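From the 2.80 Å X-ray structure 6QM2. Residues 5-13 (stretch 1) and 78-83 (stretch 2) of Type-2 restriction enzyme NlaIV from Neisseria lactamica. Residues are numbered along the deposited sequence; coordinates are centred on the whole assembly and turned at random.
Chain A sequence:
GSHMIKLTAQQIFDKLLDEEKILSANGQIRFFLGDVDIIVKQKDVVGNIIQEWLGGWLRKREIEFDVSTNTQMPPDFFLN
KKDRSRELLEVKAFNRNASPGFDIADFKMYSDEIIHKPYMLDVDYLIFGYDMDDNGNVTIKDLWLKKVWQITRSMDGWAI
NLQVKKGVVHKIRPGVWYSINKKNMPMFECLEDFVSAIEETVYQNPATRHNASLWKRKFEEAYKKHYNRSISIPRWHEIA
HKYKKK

Stretch 1, residues 5-13: IKLTAQQIF
Stretch 2 78-83: FLNKKD

Stretch 1 runs extended from Ile5 to Thr8 (phi/psi of Lys6 -100/124, Leu7 -117/162, Thr8 -105/165) and then turns helical from Ala9. Thr8 sits at the N-cap position. Thr8 O accepts from Ile12 N at 3.0 Å; Thr8 N donates to Gln11 OE1, also 3.0 Å. Stretch 2 has no regular structure beyond Phe78 (Leu79 -76/-10, Asn80 -124/104, Lys81 -61/-32, Lys82 -86/-26). The register runs in opposing order: Thr8 CA lies 6.5 Å from Leu79 CA, and Lys6 CA 7.2 Å from Asn80 CA. The contact buries 278 Å² in total.

The apolar contact centres on Leu79, buried, with CB pointing toward stretch 1 and an m,t rotamer. Ala9 carries only a methyl, and Leu79 CD1 lies 3.5 Å from Ala9 N and 4.1 Å from Ala9 CB. Ile12 CD1, also on an m,t chain, touches both Leu79 methyls, CD2 at 3.5 Å and CD1 at 3.6 Å.

The polar contact lies at the exposed side. The long Lys6 chain (m,t,t,t) spans to Asn80, whose carbonyl OD1 accepts from the charged Lys6 NZ at 3.2 Å. Asn80 (chi1 t, chi2 -32°) also serves its own loop: Asn80 OD1 accepts from Asp83 N at 3.1 Å and weakly from Lys82 N at 3.2 Å.

One water joins the backbones, accepting from Leu7 N at 2.9 Å and lying 2.7 Å from Leu79 O.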

# COMPACT_ATOMS: atom_id res chain seq x y z
N ILE A 5 -5.54 -28.09 20.11
CA ILE A 5 -6.87 -28.58 19.72
C ILE A 5 -7.09 -28.44 18.20
O ILE A 5 -6.49 -27.57 17.56
CB ILE A 5 -7.99 -27.89 20.56
CG1 ILE A 5 -9.33 -28.63 20.40
CG2 ILE A 5 -8.14 -26.40 20.23
CD1 ILE A 5 -10.36 -28.32 21.48
N LYS A 6 -7.94 -29.31 17.63
CA LYS A 6 -8.40 -29.20 16.23
C LYS A 6 -9.79 -28.59 16.21
O LYS A 6 -10.71 -29.12 16.84
CB LYS A 6 -8.47 -30.58 15.55
CG LYS A 6 -7.21 -31.03 14.84
CD LYS A 6 -7.51 -32.23 13.95
CE LYS A 6 -6.26 -32.78 13.29
NZ LYS A 6 -6.57 -33.74 12.20
N LEU A 7 -9.96 -27.49 15.47
CA LEU A 7 -11.26 -26.83 15.32
C LEU A 7 -11.76 -26.83 13.87
O LEU A 7 -10.99 -27.04 12.92
CB LEU A 7 -11.23 -25.40 15.88
CG LEU A 7 -11.90 -25.20 17.25
CD1 LEU A 7 -11.31 -26.13 18.30
CD2 LEU A 7 -11.79 -23.75 17.71
N THR A 8 -13.06 -26.61 13.73
CA THR A 8 -13.72 -26.41 12.44
C THR A 8 -14.06 -24.92 12.26
O THR A 8 -14.03 -24.14 13.22
CB THR A 8 -14.97 -27.31 12.28
OG1 THR A 8 -15.42 -27.26 10.92
CG2 THR A 8 -16.13 -26.90 13.19
N ALA A 9 -14.38 -24.54 11.02
CA ALA A 9 -14.66 -23.15 10.67
C ALA A 9 -15.83 -22.54 11.45
O ALA A 9 -15.78 -21.36 11.81
CB ALA A 9 -14.93 -23.04 9.17
N GLN A 10 -16.86 -23.34 11.71
CA GLN A 10 -18.02 -22.90 12.49
C GLN A 10 -17.67 -22.69 13.97
O GLN A 10 -18.20 -21.78 14.61
CB GLN A 10 -19.18 -23.91 12.35
CG GLN A 10 -20.50 -23.49 13.00
CD GLN A 10 -21.18 -22.33 12.30
OE1 GLN A 10 -21.40 -22.37 11.09
NE2 GLN A 10 -21.53 -21.31 13.06
N GLN A 11 -16.79 -23.53 14.51
CA GLN A 11 -16.31 -23.37 15.89
C GLN A 11 -15.45 -22.11 16.02
O GLN A 11 -15.56 -21.39 17.02
CB GLN A 11 -15.51 -24.60 16.34
CG GLN A 11 -16.37 -25.83 16.64
CD GLN A 11 -15.55 -27.09 16.89
OE1 GLN A 11 -14.59 -27.39 16.18
NE2 GLN A 11 -15.93 -27.84 17.92
N ILE A 12 -14.62 -21.83 15.01
CA ILE A 12 -13.81 -20.61 14.96
C ILE A 12 -14.70 -19.36 14.84
O ILE A 12 -14.47 -18.37 15.54
CB ILE A 12 -12.78 -20.64 13.80
CG1 ILE A 12 -11.71 -21.71 14.07
CG2 ILE A 12 -12.10 -19.29 13.61
CD1 ILE A 12 -10.89 -22.09 12.86
N PHE A 13 -15.70 -19.43 13.97
CA PHE A 13 -16.69 -18.36 13.82
C PHE A 13 -17.36 -18.06 15.16
O PHE A 13 -17.34 -16.92 15.63
CB PHE A 13 -17.73 -18.73 12.76
CG PHE A 13 -18.81 -17.70 12.56
CD1 PHE A 13 -18.50 -16.42 12.11
CD2 PHE A 13 -20.15 -18.02 12.79
CE1 PHE A 13 -19.50 -15.47 11.92
CE2 PHE A 13 -21.15 -17.08 12.60
CZ PHE A 13 -20.83 -15.80 12.16
N PHE A 78 -5.69 -24.34 6.13
CA PHE A 78 -6.16 -25.73 6.20
C PHE A 78 -6.36 -26.10 7.67
O PHE A 78 -5.38 -26.30 8.39
CB PHE A 78 -5.12 -26.66 5.59
CG PHE A 78 -4.85 -26.41 4.13
CD1 PHE A 78 -5.62 -27.02 3.16
CD2 PHE A 78 -3.80 -25.60 3.74
CE1 PHE A 78 -5.37 -26.82 1.81
CE2 PHE A 78 -3.53 -25.39 2.39
CZ PHE A 78 -4.32 -26.00 1.42
N LEU A 79 -7.61 -26.18 8.12
CA LEU A 79 -7.91 -26.48 9.53
C LEU A 79 -7.72 -27.95 9.95
O LEU A 79 -7.78 -28.27 11.14
CB LEU A 79 -9.32 -26.01 9.89
CG LEU A 79 -9.61 -24.52 9.67
CD1 LEU A 79 -11.08 -24.22 9.93
CD2 LEU A 79 -8.71 -23.66 10.56
N ASN A 80 -7.52 -28.84 8.97
CA ASN A 80 -7.25 -30.25 9.20
C ASN A 80 -5.92 -30.60 8.51
O ASN A 80 -5.87 -30.71 7.28
CB ASN A 80 -8.41 -31.07 8.62
CG ASN A 80 -8.37 -32.54 9.00
OD1 ASN A 80 -7.30 -33.13 9.17
ND2 ASN A 80 -9.54 -33.14 9.12
N LYS A 81 -4.86 -30.75 9.31
CA LYS A 81 -3.51 -31.02 8.78
C LYS A 81 -3.40 -32.33 7.99
O LYS A 81 -2.61 -32.42 7.04
CB LYS A 81 -2.47 -31.03 9.91
CG LYS A 81 -2.16 -29.65 10.48
CD LYS A 81 -1.18 -29.69 11.64
CE LYS A 81 0.26 -29.95 11.21
NZ LYS A 81 0.93 -28.75 10.63
N LYS A 82 -4.19 -33.33 8.38
CA LYS A 82 -4.20 -34.65 7.73
C LYS A 82 -5.11 -34.74 6.50
O LYS A 82 -4.87 -35.56 5.62
CB LYS A 82 -4.56 -35.74 8.74
CG LYS A 82 -3.48 -36.01 9.77
CD LYS A 82 -3.80 -37.22 10.63
CE LYS A 82 -2.58 -37.67 11.42
NZ LYS A 82 -2.86 -38.88 12.23
N ASP A 83 -6.15 -33.90 6.45
CA ASP A 83 -7.08 -33.86 5.32
C ASP A 83 -7.13 -32.44 4.72
O ASP A 83 -7.87 -31.57 5.19
CB ASP A 83 -8.48 -34.32 5.76
CG ASP A 83 -9.38 -34.71 4.58
OD1 ASP A 83 -9.00 -34.54 3.40
OD2 ASP A 83 -10.50 -35.20 4.85
O HOH W 1 -8.21 -26.70 13.35